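Long-range contacts in D-lactate dehydrogenase (Fermentative) (Pseudomonas aeruginosa, PDB 6ABJ), which catalyses the NADH-dependent interconversion of pyruvate and D-lactate and works as a tetramer: residues Pro75-Leu80 with Ala101-Leu106; Gly164-Gly169 with Asp215-His220; Leu187-Tyr192 with Leu205-Leu210; Asp274-Glu279 with Leu292-Leu297. All blocks are in the same frame, centred on the assembly; numbering follows the deposited sequence.

Contact 1. Residues Pro75-Leu80 with Ala101-Leu106; sequences PVLERL and AAAEAL
L77 and L106 carry most of this contact between helix 74-82 and the segment 101-106, each sending its side chain toward the other segment. L77 has CG anti to its own carbonyl carbon (chi1 -69°), and its branch CD1 reaches helix 100-105, where it meets the A102 methyl CB at 4.1 Å and the backbone N of A103 at 3.9 Å. Alanine suits both places: a single methyl lets the leucine lie close to the helix backbone. From the end of 101-106 the reach is returned by L106, whose CD1 lies 3.7 Å from L77 CB and 3.6 Å from the backbone N of E78. The E78 side chain crosses that of L106 at about a right angle, offering its aliphatic CG to L106 CD1 at 3.9 Å. Beyond CG the glutamate chain runs extended, and its OE2 forms a salt bridge with R74. Helices 74-82 and 100-105 connect strands 63-66 to 87-90 and 87-90 to 110-111 of the five-stranded parallel sheet, away from the NADH-binding residues. No hydrogen bond joins the two segments; they are held here by van der Waals contact, an attraction that depends on shape more than on direction.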
loop_
_atom_site.group_PDB
_atom_site.type_symbol
_atom_site.label_atom_id
_atom_site.label_comp_id
_atom_site.label_asym_id
_atom_site.label_seq_id
_atom_site.Cartn_x
_atom_site.Cartn_y
_atom_site.Cartn_z
ATOM N N PRO B 75 31.841 -16.883 -20.305
ATOM C CA PRO B 75 32.828 -15.833 -20.023
ATOM C C PRO B 75 33.174 -15.649 -18.534
ATOM O O PRO B 75 34.329 -15.313 -18.165
ATOM C CB PRO B 75 32.155 -14.559 -20.586
ATOM C CG PRO B 75 31.317 -15.061 -21.733
ATOM C CD PRO B 75 30.863 -16.464 -21.334
ATOM N N VAL B 76 32.182 -15.814 -17.679
ATOM C CA VAL B 76 32.425 -15.618 -16.253
ATOM C C VAL B 76 33.247 -16.786 -15.675
ATOM O O VAL B 76 34.144 -16.571 -14.865
ATOM C CB VAL B 76 31.121 -15.464 -15.475
ATOM C CG1 VAL B 76 31.444 -15.419 -13.983
ATOM C CG2 VAL B 76 30.400 -14.179 -15.920
ATOM N N LEU B 77 32.900 -17.989 -16.076
ATOM C CA LEU B 77 33.607 -19.199 -15.602
ATOM C C LEU B 77 35.111 -19.143 -15.978
ATOM O O LEU B 77 36.006 -19.369 -15.117
ATOM C CB LEU B 77 32.954 -20.422 -16.226
ATOM C CG LEU B 77 31.537 -20.754 -15.749
ATOM C CD1 LEU B 77 30.799 -21.679 -16.710
ATOM C CD2 LEU B 77 31.584 -21.346 -14.329
ATOM N N GLU B 78 35.372 -18.785 -17.248
ATOM C CA GLU B 78 36.762 -18.644 -17.742
ATOM C C GLU B 78 37.550 -17.703 -16.860
ATOM O O GLU B 78 38.683 -17.966 -16.543
ATOM C CB GLU B 78 36.822 -18.106 -19.191
ATOM C CG GLU B 78 36.126 -18.968 -20.235
ATOM C CD GLU B 78 36.280 -18.463 -21.677
ATOM O OE1 GLU B 78 36.843 -17.369 -21.864
ATOM O OE2 GLU B 78 35.826 -19.132 -22.641
ATOM N N ARG B 79 36.929 -16.600 -16.461
ATOM C CA ARG B 79 37.610 -15.606 -15.652
ATOM C C ARG B 79 37.888 -16.119 -14.215
ATOM O O ARG B 79 38.974 -15.936 -13.661
ATOM C CB ARG B 79 36.749 -14.324 -15.649
ATOM C CG ARG B 79 37.304 -13.112 -14.868
ATOM C CD ARG B 79 38.766 -12.683 -15.121
ATOM N NE ARG B 79 39.464 -12.100 -13.948
ATOM C CZ ARG B 79 39.749 -12.746 -12.798
ATOM N NH1 ARG B 79 39.325 -13.983 -12.571
ATOM N NH2 ARG B 79 40.425 -12.130 -11.831
ATOM N N LEU B 80 36.910 -16.779 -13.621
ATOM C CA LEU B 80 37.082 -17.395 -12.302
ATOM C C LEU B 80 38.206 -18.425 -12.322
ATOM O O LEU B 80 38.964 -18.548 -11.351
ATOM C CB LEU B 80 35.804 -18.150 -11.883
ATOM C CG LEU B 80 34.552 -17.274 -11.656
ATOM C CD1 LEU B 80 33.361 -18.146 -11.356
ATOM C CD2 LEU B 80 34.778 -16.273 -10.548
ATOM N N ALA B 101 28.597 -27.245 -19.650
ATOM C CA ALA B 101 29.518 -27.674 -20.698
ATOM C C ALA B 101 30.800 -26.876 -20.633
ATOM O O ALA B 101 31.903 -27.437 -20.668
ATOM C CB ALA B 101 28.870 -27.540 -22.075
ATOM N N ALA B 102 30.670 -25.593 -20.468
ATOM C CA ALA B 102 31.819 -24.724 -20.302
ATOM C C ALA B 102 32.558 -25.021 -18.978
ATOM O O ALA B 102 33.776 -25.080 -18.946
ATOM C CB ALA B 102 31.400 -23.244 -20.397
ATOM N N ALA B 103 31.836 -25.228 -17.883
ATOM C CA ALA B 103 32.501 -25.523 -16.597
ATOM C C ALA B 103 33.323 -26.849 -16.675
ATOM O O ALA B 103 34.407 -26.940 -16.101
ATOM C CB ALA B 103 31.500 -25.637 -15.483
ATOM N N GLU B 104 32.768 -27.842 -17.361
ATOM C CA GLU B 104 33.450 -29.117 -17.536
ATOM C C GLU B 104 34.684 -28.897 -18.364
ATOM O O GLU B 104 35.781 -29.366 -18.013
ATOM C CB GLU B 104 32.540 -30.121 -18.247
ATOM C CG GLU B 104 32.608 -31.507 -17.696
ATOM C CD GLU B 104 31.231 -32.145 -17.686
ATOM O OE1 GLU B 104 31.006 -32.789 -18.737
ATOM O OE2 GLU B 104 30.420 -31.933 -16.699
ATOM N N ALA B 105 34.512 -28.200 -19.498
ATOM C CA ALA B 105 35.648 -27.892 -20.372
ATOM C C ALA B 105 36.777 -27.221 -19.574
ATOM O O ALA B 105 37.957 -27.478 -19.799
ATOM C CB ALA B 105 35.207 -27.000 -21.544
ATOM N N LEU B 106 36.406 -26.400 -18.609
ATOM C CA LEU B 106 37.367 -25.620 -17.832
ATOM C C LEU B 106 37.849 -26.353 -16.594
ATOM O O LEU B 106 38.716 -25.852 -15.871
ATOM C CB LEU B 106 36.741 -24.301 -17.431
ATOM C CG LEU B 106 36.619 -23.267 -18.576
ATOM C CD1 LEU B 106 35.568 -22.210 -18.210
ATOM C CD2 LEU B 106 37.946 -22.589 -18.901
#

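Contact 2. Residues Gly164-Gly169 with Asp215-His220; sequences GVIGTG and DIVSLH
Strands 164-166 and 216-219 run parallel, their axes 4.9 Å apart at closest and inclined by 18°, with backbone bonds that run from G164 N to I216 O (2.8 Å) through S218 N to G164 O and I166 N to S218 O, and finish with H220 N to I166 O (2.7 Å). On one face I166 has CG1 anti to its carbonyl carbon (chi1 -65°), and its tip CD1 sits 3.7 Å from V217 CG1 and 3.8 Å from L219 CD2. I166 and L219 lie side by side, pointing the same way; V217 meets the isoleucine at a slant. Branched aliphatic residues suit this buried face. G164, lacking a side chain, brings only backbone to the pairing. On the other face are V165 and S218, and V165 CG1 approaches H220 CD2 at 4.1 Å. The H220 imidazole leans back over its own strand, NE2 giving a weak bond to S218 OG. At G167 phi is 102°, and a side chain would run into H220; the glycine lets the chain turn tightly off the strand into the probable GxGxxG dinucleotide-binding loop. Helix 207-213 covers the I166 and V217 face through L207, L210 and L211, while F175 of helix 170-181 covers V165, S218 and H220. Strands 185-189 and 243-247 flank the pair in the Rossmann sheet.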
loop_
_atom_site.group_PDB
_atom_site.type_symbol
_atom_site.label_atom_id
_atom_site.label_comp_id
_atom_site.label_asym_id
_atom_site.label_seq_id
_atom_site.Cartn_x
_atom_site.Cartn_y
_atom_site.Cartn_z
ATOM N N GLY B 164 -6.396 -31.027 -4.840
ATOM C CA GLY B 164 -5.701 -31.894 -5.772
ATOM C C GLY B 164 -4.221 -31.609 -5.785
ATOM O O GLY B 164 -3.758 -30.500 -6.113
ATOM N N VAL B 165 -3.460 -32.654 -5.462
ATOM C CA VAL B 165 -2.026 -32.591 -5.377
ATOM C C VAL B 165 -1.419 -33.243 -6.582
ATOM O O VAL B 165 -1.576 -34.489 -6.788
ATOM C CB VAL B 165 -1.566 -33.320 -4.137
ATOM C CG1 VAL B 165 -0.058 -33.151 -3.961
ATOM C CG2 VAL B 165 -2.341 -32.831 -2.934
ATOM N N ILE B 166 -0.752 -32.441 -7.389
ATOM C CA ILE B 166 -0.114 -32.933 -8.561
ATOM C C ILE B 166 1.376 -33.131 -8.244
ATOM O O ILE B 166 2.155 -32.176 -8.151
ATOM C CB ILE B 166 -0.331 -31.977 -9.734
ATOM C CG1 ILE B 166 -1.832 -31.956 -10.055
ATOM C CG2 ILE B 166 0.429 -32.423 -11.004
ATOM C CD1 ILE B 166 -2.163 -30.933 -11.089
ATOM N N GLY B 167 1.743 -34.409 -8.072
ATOM C CA GLY B 167 3.139 -34.763 -7.703
ATOM C C GLY B 167 3.192 -35.069 -6.241
ATOM O O GLY B 167 3.015 -34.186 -5.395
ATOM N N THR B 168 3.408 -36.336 -5.919
ATOM C CA THR B 168 3.347 -36.778 -4.542
ATOM C C THR B 168 4.689 -37.281 -4.023
ATOM O O THR B 168 4.727 -38.140 -3.150
ATOM C CB THR B 168 2.233 -37.810 -4.299
ATOM O OG1 THR B 168 2.379 -38.959 -5.182
ATOM C CG2 THR B 168 0.871 -37.157 -4.532
ATOM N N GLY B 169 5.743 -36.642 -4.508
ATOM C CA GLY B 169 7.031 -36.628 -3.862
ATOM C C GLY B 169 7.009 -36.068 -2.480
ATOM O O GLY B 169 5.971 -35.849 -1.877
ATOM N N ASP B 215 -11.208 -28.139 -5.930
ATOM C CA ASP B 215 -11.408 -26.763 -5.566
ATOM C C ASP B 215 -10.076 -26.026 -5.489
ATOM O O ASP B 215 -9.957 -24.810 -5.778
ATOM C CB ASP B 215 -12.150 -26.714 -4.219
ATOM C CG ASP B 215 -13.478 -27.382 -4.267
ATOM O OD1 ASP B 215 -14.317 -27.010 -5.081
ATOM O OD2 ASP B 215 -13.682 -28.344 -3.530
ATOM N N ILE B 216 -9.049 -26.740 -5.139
ATOM C CA ILE B 216 -7.694 -26.157 -5.009
ATOM C C ILE B 216 -6.730 -27.150 -5.674
ATOM O O ILE B 216 -6.836 -28.319 -5.384
ATOM C CB ILE B 216 -7.253 -25.978 -3.538
ATOM C CG1 ILE B 216 -8.165 -24.990 -2.819
ATOM C CG2 ILE B 216 -5.813 -25.488 -3.464
ATOM C CD1 ILE B 216 -7.954 -24.984 -1.294
ATOM N N VAL B 217 -5.860 -26.682 -6.560
ATOM C CA VAL B 217 -4.856 -27.524 -7.243
ATOM C C VAL B 217 -3.506 -27.023 -6.856
ATOM O O VAL B 217 -3.277 -25.828 -6.911
ATOM C CB VAL B 217 -5.038 -27.431 -8.739
ATOM C CG1 VAL B 217 -3.928 -28.174 -9.455
ATOM C CG2 VAL B 217 -6.391 -27.926 -9.178
ATOM N N SER B 218 -2.569 -27.913 -6.416
ATOM C CA SER B 218 -1.295 -27.429 -6.018
ATOM C C SER B 218 -0.244 -28.265 -6.764
ATOM O O SER B 218 -0.347 -29.460 -6.755
ATOM C CB SER B 218 -1.075 -27.533 -4.515
ATOM O OG SER B 218 0.110 -26.888 -4.128
ATOM N N LEU B 219 0.716 -27.583 -7.414
ATOM C CA LEU B 219 1.737 -28.256 -8.197
ATOM C C LEU B 219 2.973 -28.570 -7.350
ATOM O O LEU B 219 3.596 -27.677 -6.743
ATOM C CB LEU B 219 2.136 -27.411 -9.387
ATOM C CG LEU B 219 1.001 -26.933 -10.245
ATOM C CD1 LEU B 219 1.404 -25.945 -11.332
ATOM C CD2 LEU B 219 0.348 -28.121 -10.922
ATOM N N HIS B 220 3.337 -29.853 -7.346
ATOM C CA HIS B 220 4.562 -30.286 -6.714
ATOM C C HIS B 220 5.333 -31.352 -7.511
ATOM O O HIS B 220 6.117 -32.082 -6.930
ATOM C CB HIS B 220 4.239 -30.849 -5.358
ATOM C CG HIS B 220 3.496 -29.889 -4.493
ATOM N ND1 HIS B 220 4.121 -28.931 -3.716
ATOM C CD2 HIS B 220 2.168 -29.728 -4.312
ATOM C CE1 HIS B 220 3.202 -28.232 -3.085
ATOM N NE2 HIS B 220 2.013 -28.714 -3.418
#

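Contact 3. Residues Leu187-Tyr192 with Leu205-Leu210; sequences LAYDPY and LALDAL
L205 meets A188 through a backbone bond at the edge of the Rossmann fold, where the chain leaves the short strand 203-204 and enters helix 207-213, which packs beside strand 185-189. L205 N donates to A188 O at 3.0 Å with an N-H...O angle of 155°, continuing the parallel pairing of the two strands by one more bond. The L205 side chain takes the crowded position between its backbone N and carbonyl carbon (chi1 44°), and together with a nearly eclipsed second torsion this strained conformer brings CD1 back over the strand, 3.4 Å from A188 O and 3.9 Å from L187 CB. The carbonyl oxygen of L205 lies in the ring plane of Y189, at its edge, 3.6 Å from Y189 CD1. A206 follows as the N-cap, its small side chain directed away from the strand and its O accepting from L210 N in the first helical turn. L207 begins the helix and sets its CB over the centre of the Y189 ring in a CH-pi contact, 4.1 Å from the centroid and 12° from the normal. The tyrosine thus has a methylene on a face and a carbonyl at its edge, a pairing that suits a broad ring at a partly exposed place. Next to it, the NADH-binding D190 forms an Asx turn through OD1 to Y192 N. L210, further along the helix, points toward the strand with CG anti to its backbone N; its branch CD1 rests on the strand backbone, 3.5 Å from Y189 N.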
loop_
_atom_site.group_PDB
_atom_site.type_symbol
_atom_site.label_atom_id
_atom_site.label_comp_id
_atom_site.label_asym_id
_atom_site.label_seq_id
_atom_site.Cartn_x
_atom_site.Cartn_y
_atom_site.Cartn_z
ATOM N N LEU B 187 -7.151 -35.389 -3.292
ATOM C CA LEU B 187 -7.035 -36.020 -4.609
ATOM C C LEU B 187 -5.608 -35.878 -5.052
ATOM O O LEU B 187 -4.912 -34.917 -4.730
ATOM C CB LEU B 187 -7.959 -35.396 -5.639
ATOM C CG LEU B 187 -9.402 -35.197 -5.202
ATOM C CD1 LEU B 187 -10.171 -34.575 -6.317
ATOM C CD2 LEU B 187 -10.064 -36.465 -4.756
ATOM N N ALA B 188 -5.123 -36.876 -5.752
ATOM C CA ALA B 188 -3.734 -36.889 -6.126
ATOM C C ALA B 188 -3.481 -37.475 -7.495
ATOM O O ALA B 188 -4.136 -38.407 -7.930
ATOM C CB ALA B 188 -2.978 -37.696 -5.100
ATOM N N TYR B 189 -2.480 -36.941 -8.148
ATOM C CA TYR B 189 -2.004 -37.478 -9.383
ATOM C C TYR B 189 -0.492 -37.614 -9.292
ATOM O O TYR B 189 0.239 -36.666 -8.958
ATOM C CB TYR B 189 -2.345 -36.602 -10.596
ATOM C CG TYR B 189 -1.618 -37.107 -11.812
ATOM C CD1 TYR B 189 -2.041 -38.252 -12.483
ATOM C CD2 TYR B 189 -0.437 -36.491 -12.228
ATOM C CE1 TYR B 189 -1.300 -38.794 -13.559
ATOM C CE2 TYR B 189 0.298 -37.006 -13.287
ATOM C CZ TYR B 189 -0.133 -38.119 -13.955
ATOM O OH TYR B 189 0.646 -38.569 -14.989
ATOM N N ASP B 190 0.010 -38.814 -9.591
ATOM C CA ASP B 190 1.470 -38.991 -9.736
ATOM C C ASP B 190 1.679 -40.191 -10.661
ATOM O O ASP B 190 0.941 -41.177 -10.542
ATOM C CB ASP B 190 2.172 -39.212 -8.399
ATOM C CG ASP B 190 3.683 -39.061 -8.486
ATOM O OD1 ASP B 190 4.378 -40.027 -8.928
ATOM O OD2 ASP B 190 4.204 -37.998 -8.075
ATOM N N PRO B 191 2.637 -40.084 -11.580
ATOM C CA PRO B 191 2.988 -41.309 -12.303
ATOM C C PRO B 191 3.244 -42.510 -11.388
ATOM O O PRO B 191 2.823 -43.634 -11.728
ATOM C CB PRO B 191 4.239 -40.896 -13.108
ATOM C CG PRO B 191 4.200 -39.415 -13.164
ATOM C CD PRO B 191 3.592 -38.995 -11.864
ATOM N N TYR B 192 3.874 -42.307 -10.243
ATOM C CA TYR B 192 4.152 -43.418 -9.315
ATOM C C TYR B 192 3.504 -43.216 -7.973
ATOM O O TYR B 192 4.140 -42.708 -7.038
ATOM C CB TYR B 192 5.661 -43.606 -9.124
ATOM C CG TYR B 192 6.391 -43.776 -10.432
ATOM C CD1 TYR B 192 6.421 -45.012 -11.094
ATOM C CD2 TYR B 192 7.096 -42.710 -10.995
ATOM C CE1 TYR B 192 7.109 -45.158 -12.293
ATOM C CE2 TYR B 192 7.783 -42.849 -12.182
ATOM C CZ TYR B 192 7.787 -44.071 -12.819
ATOM O OH TYR B 192 8.471 -44.183 -13.992
ATOM N N LEU B 205 -6.155 -40.448 -8.920
ATOM C CA LEU B 205 -6.985 -40.451 -10.085
ATOM C C LEU B 205 -6.247 -39.866 -11.248
ATOM O O LEU B 205 -5.157 -39.364 -11.112
ATOM C CB LEU B 205 -8.346 -39.773 -9.860
ATOM C CG LEU B 205 -8.539 -38.425 -9.108
ATOM C CD1 LEU B 205 -7.271 -37.596 -8.791
ATOM C CD2 LEU B 205 -9.679 -37.601 -9.583
ATOM N N ALA B 206 -6.841 -39.936 -12.431
ATOM C CA ALA B 206 -6.257 -39.326 -13.601
ATOM C C ALA B 206 -6.109 -37.788 -13.475
ATOM O O ALA B 206 -6.921 -37.133 -12.834
ATOM C CB ALA B 206 -7.099 -39.654 -14.812
ATOM N N LEU B 207 -5.071 -37.241 -14.108
ATOM C CA LEU B 207 -4.779 -35.821 -14.039
ATOM C C LEU B 207 -6.053 -35.043 -14.419
ATOM O O LEU B 207 -6.364 -34.034 -13.763
ATOM C CB LEU B 207 -3.639 -35.445 -14.969
ATOM C CG LEU B 207 -3.243 -34.013 -15.151
ATOM C CD1 LEU B 207 -2.945 -33.333 -13.813
ATOM C CD2 LEU B 207 -2.070 -33.871 -16.092
ATOM N N ASP B 208 -6.693 -35.450 -15.491
ATOM C CA ASP B 208 -7.797 -34.663 -16.017
ATOM C C ASP B 208 -9.002 -34.646 -15.069
ATOM O O ASP B 208 -9.596 -33.604 -14.868
ATOM C CB ASP B 208 -8.151 -35.093 -17.424
ATOM C CG ASP B 208 -7.180 -34.549 -18.467
ATOM O OD1 ASP B 208 -6.467 -33.530 -18.252
ATOM O OD2 ASP B 208 -7.147 -35.107 -19.547
ATOM N N ALA B 209 -9.191 -35.747 -14.359
ATOM C CA ALA B 209 -10.238 -35.840 -13.391
ATOM C C ALA B 209 -9.891 -35.050 -12.120
ATOM O O ALA B 209 -10.751 -34.349 -11.576
ATOM C CB ALA B 209 -10.468 -37.271 -13.062
ATOM N N LEU B 210 -8.618 -35.093 -11.706
ATOM C CA LEU B 210 -8.152 -34.215 -10.641
ATOM C C LEU B 210 -8.461 -32.750 -10.935
ATOM O O LEU B 210 -8.992 -32.027 -10.071
ATOM C CB LEU B 210 -6.672 -34.406 -10.380
ATOM C CG LEU B 210 -6.091 -33.621 -9.210
ATOM C CD1 LEU B 210 -4.891 -34.418 -8.644
ATOM C CD2 LEU B 210 -5.643 -32.280 -9.676
#

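Contact 4. Residues Asp274-Glu279 with Leu292-Leu297; sequences DVYEEE and LQDDVL
Y276 and D294 reach toward each other tip to tip, their ring and carboxylate planes 47° apart. The phenol OH donates to D294 OD2 at 2.7 Å, arriving on the syn side of that oxygen and 28° out of the carboxylate plane, while OD2 itself stays at the ring's edge, near its plane. Y276 has CG anti to the backbone N (chi1 -180°), which extends the ring from its loop toward the start of helix 295-302. L297 crosses the ring obliquely and places CD1 directly above its centre, 4.2 Å from the centroid, in a CH-pi contact; its CB is 3.9 Å from Y276 CZ. V296 CB also lies 3.8 Å from Y276 OH. D294 suits the N-cap because its second oxygen, OD1, receives L297 N at 3.1 Å from above the carboxylate plane, and V296 N weakly. On the loop side, a type I turn from Y276 to E279 is tied by E279 N to Y276 O and by Y276 N to E279 OE1. Helix 256-265 touches Y276 and V296 through A256, and F148 of the third subunit packs on L297. One carboxylate therefore serves two tasks, accepting the phenol with one oxygen and capping the helix with the other; the hydroxyl and the helix N-terminus would be expected to stabilise its negative charge, with the nearby, poorly ordered E278 carboxylate working against this.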
loop_
_atom_site.group_PDB
_atom_site.type_symbol
_atom_site.label_atom_id
_atom_site.label_comp_id
_atom_site.label_asym_id
_atom_site.label_seq_id
_atom_site.Cartn_x
_atom_site.Cartn_y
_atom_site.Cartn_z
ATOM N N ASP B 274 4.754 -18.946 -6.136
ATOM C CA ASP B 274 6.072 -18.698 -5.552
ATOM C C ASP B 274 7.214 -18.840 -6.582
ATOM O O ASP B 274 8.362 -18.470 -6.274
ATOM C CB ASP B 274 6.350 -19.630 -4.377
ATOM C CG ASP B 274 7.605 -19.215 -3.613
ATOM O OD1 ASP B 274 7.656 -18.071 -3.088
ATOM O OD2 ASP B 274 8.571 -20.011 -3.529
ATOM N N VAL B 275 6.867 -19.222 -7.794
ATOM C CA VAL B 275 7.842 -19.393 -8.858
ATOM C C VAL B 275 7.259 -18.876 -10.137
ATOM O O VAL B 275 6.014 -18.779 -10.301
ATOM C CB VAL B 275 8.254 -20.899 -9.011
ATOM C CG1 VAL B 275 8.884 -21.432 -7.718
ATOM C CG2 VAL B 275 7.062 -21.712 -9.370
ATOM N N TYR B 276 8.152 -18.556 -11.055
ATOM C CA TYR B 276 7.773 -17.978 -12.343
ATOM C C TYR B 276 8.879 -18.337 -13.353
ATOM O O TYR B 276 10.063 -18.389 -13.014
ATOM C CB TYR B 276 7.588 -16.490 -12.195
ATOM C CG TYR B 276 7.192 -15.784 -13.435
ATOM C CD1 TYR B 276 5.937 -15.972 -13.997
ATOM C CD2 TYR B 276 8.049 -14.887 -14.046
ATOM C CE1 TYR B 276 5.571 -15.301 -15.169
ATOM C CE2 TYR B 276 7.675 -14.213 -15.195
ATOM C CZ TYR B 276 6.455 -14.438 -15.759
ATOM O OH TYR B 276 6.066 -13.803 -16.937
ATOM N N GLU B 277 8.459 -18.621 -14.564
ATOM C CA GLU B 277 9.367 -19.149 -15.577
ATOM C C GLU B 277 10.482 -18.155 -15.884
ATOM O O GLU B 277 11.632 -18.557 -15.967
ATOM C CB GLU B 277 8.566 -19.509 -16.814
ATOM C CG GLU B 277 9.384 -20.135 -17.933
ATOM C CD GLU B 277 8.508 -20.794 -18.981
ATOM O OE1 GLU B 277 7.273 -20.726 -18.941
ATOM O OE2 GLU B 277 9.072 -21.421 -19.863
ATOM N N GLU B 278 10.227 -16.868 -15.928
ATOM C CA GLU B 278 11.384 -16.024 -16.143
ATOM C C GLU B 278 12.193 -15.656 -14.838
ATOM O O GLU B 278 13.046 -14.768 -14.903
ATOM C CB GLU B 278 11.001 -14.768 -16.929
ATOM C CG GLU B 278 9.969 -15.019 -18.018
ATOM C CD GLU B 278 10.474 -15.926 -19.126
ATOM O OE1 GLU B 278 11.681 -16.251 -19.134
ATOM O OE2 GLU B 278 9.662 -16.315 -19.995
ATOM N N GLU B 279 11.967 -16.326 -13.688
ATOM C CA GLU B 279 12.359 -15.778 -12.390
ATOM C C GLU B 279 13.838 -15.414 -12.103
ATOM O O GLU B 279 14.102 -14.411 -11.440
ATOM C CB GLU B 279 11.836 -16.654 -11.264
ATOM C CG GLU B 279 12.603 -17.925 -11.025
ATOM C CD GLU B 279 12.031 -18.703 -9.889
ATOM O OE1 GLU B 279 10.836 -19.019 -9.944
ATOM O OE2 GLU B 279 12.762 -19.032 -8.960
ATOM N N LEU B 292 8.528 -2.520 -15.154
ATOM C CA LEU B 292 8.712 -3.933 -15.310
ATOM C C LEU B 292 8.565 -4.237 -16.769
ATOM O O LEU B 292 7.558 -3.871 -17.367
ATOM C CB LEU B 292 7.628 -4.727 -14.568
ATOM C CG LEU B 292 7.828 -5.554 -13.341
ATOM C CD1 LEU B 292 6.606 -6.480 -13.225
ATOM C CD2 LEU B 292 9.119 -6.372 -13.320
ATOM N N GLN B 293 9.548 -4.965 -17.330
ATOM C CA GLN B 293 9.554 -5.266 -18.766
ATOM C C GLN B 293 8.566 -6.340 -19.136
ATOM O O GLN B 293 7.958 -6.272 -20.172
ATOM C CB GLN B 293 10.996 -5.653 -19.257
ATOM C CG GLN B 293 11.960 -4.460 -19.262
ATOM C CD GLN B 293 11.473 -3.316 -20.121
ATOM O OE1 GLN B 293 10.969 -3.512 -21.200
ATOM N NE2 GLN B 293 11.586 -2.104 -19.617
ATOM N N ASP B 294 8.396 -7.323 -18.274
ATOM C CA ASP B 294 7.560 -8.477 -18.560
ATOM C C ASP B 294 6.072 -8.191 -18.477
ATOM O O ASP B 294 5.534 -8.028 -17.382
ATOM C CB ASP B 294 7.943 -9.556 -17.541
ATOM C CG ASP B 294 7.332 -10.903 -17.834
ATOM O OD1 ASP B 294 6.233 -10.947 -18.424
ATOM O OD2 ASP B 294 7.954 -11.914 -17.448
ATOM N N ASP B 295 5.408 -8.145 -19.631
ATOM C CA ASP B 295 3.998 -7.819 -19.696
ATOM C C ASP B 295 3.106 -8.808 -18.935
ATOM O O ASP B 295 2.125 -8.427 -18.280
ATOM C CB ASP B 295 3.532 -7.797 -21.153
ATOM C CG ASP B 295 4.111 -6.630 -21.966
ATOM O OD1 ASP B 295 4.651 -5.656 -21.411
ATOM O OD2 ASP B 295 3.994 -6.702 -23.197
ATOM N N VAL B 296 3.461 -10.084 -19.016
ATOM C CA VAL B 296 2.671 -11.149 -18.428
ATOM C C VAL B 296 2.724 -11.085 -16.886
ATOM O O VAL B 296 1.709 -11.020 -16.247
ATOM C CB VAL B 296 3.139 -12.499 -18.931
ATOM C CG1 VAL B 296 2.458 -13.619 -18.161
ATOM C CG2 VAL B 296 2.812 -12.600 -20.412
ATOM N N LEU B 297 3.922 -11.079 -16.326
ATOM C CA LEU B 297 4.082 -10.902 -14.908
ATOM C C LEU B 297 3.442 -9.610 -14.435
ATOM O O LEU B 297 2.826 -9.608 -13.400
ATOM C CB LEU B 297 5.566 -10.882 -14.503
ATOM C CG LEU B 297 5.859 -10.802 -13.022
ATOM C CD1 LEU B 297 5.264 -11.983 -12.299
ATOM C CD2 LEU B 297 7.354 -10.770 -12.744
#

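How the contacts relate
Contacts 2 and 3 adjoin in the Rossmann domain, sharing the neighbouring strands 162-166 and 185-189, their centres 9 Å apart: V165 N pairs with L187 O, and I166 CD1 packs on L207 CD1. They also meet at the cofactor site, where T168 N lies 2.8 Å from the OD2 of D190, a residue that binds NADH in another structure of this enzyme. Contact 4 follows later in the same domain, its centre about 22 Å from that of contact 2; it includes D274, also an NADH residue, although no cofactor is bound here. Contact 1 stands apart, pairing helices beside the other parallel sheet, with its nearest atoms about 17 Å from contact 4 and about 26 Å from contact 2.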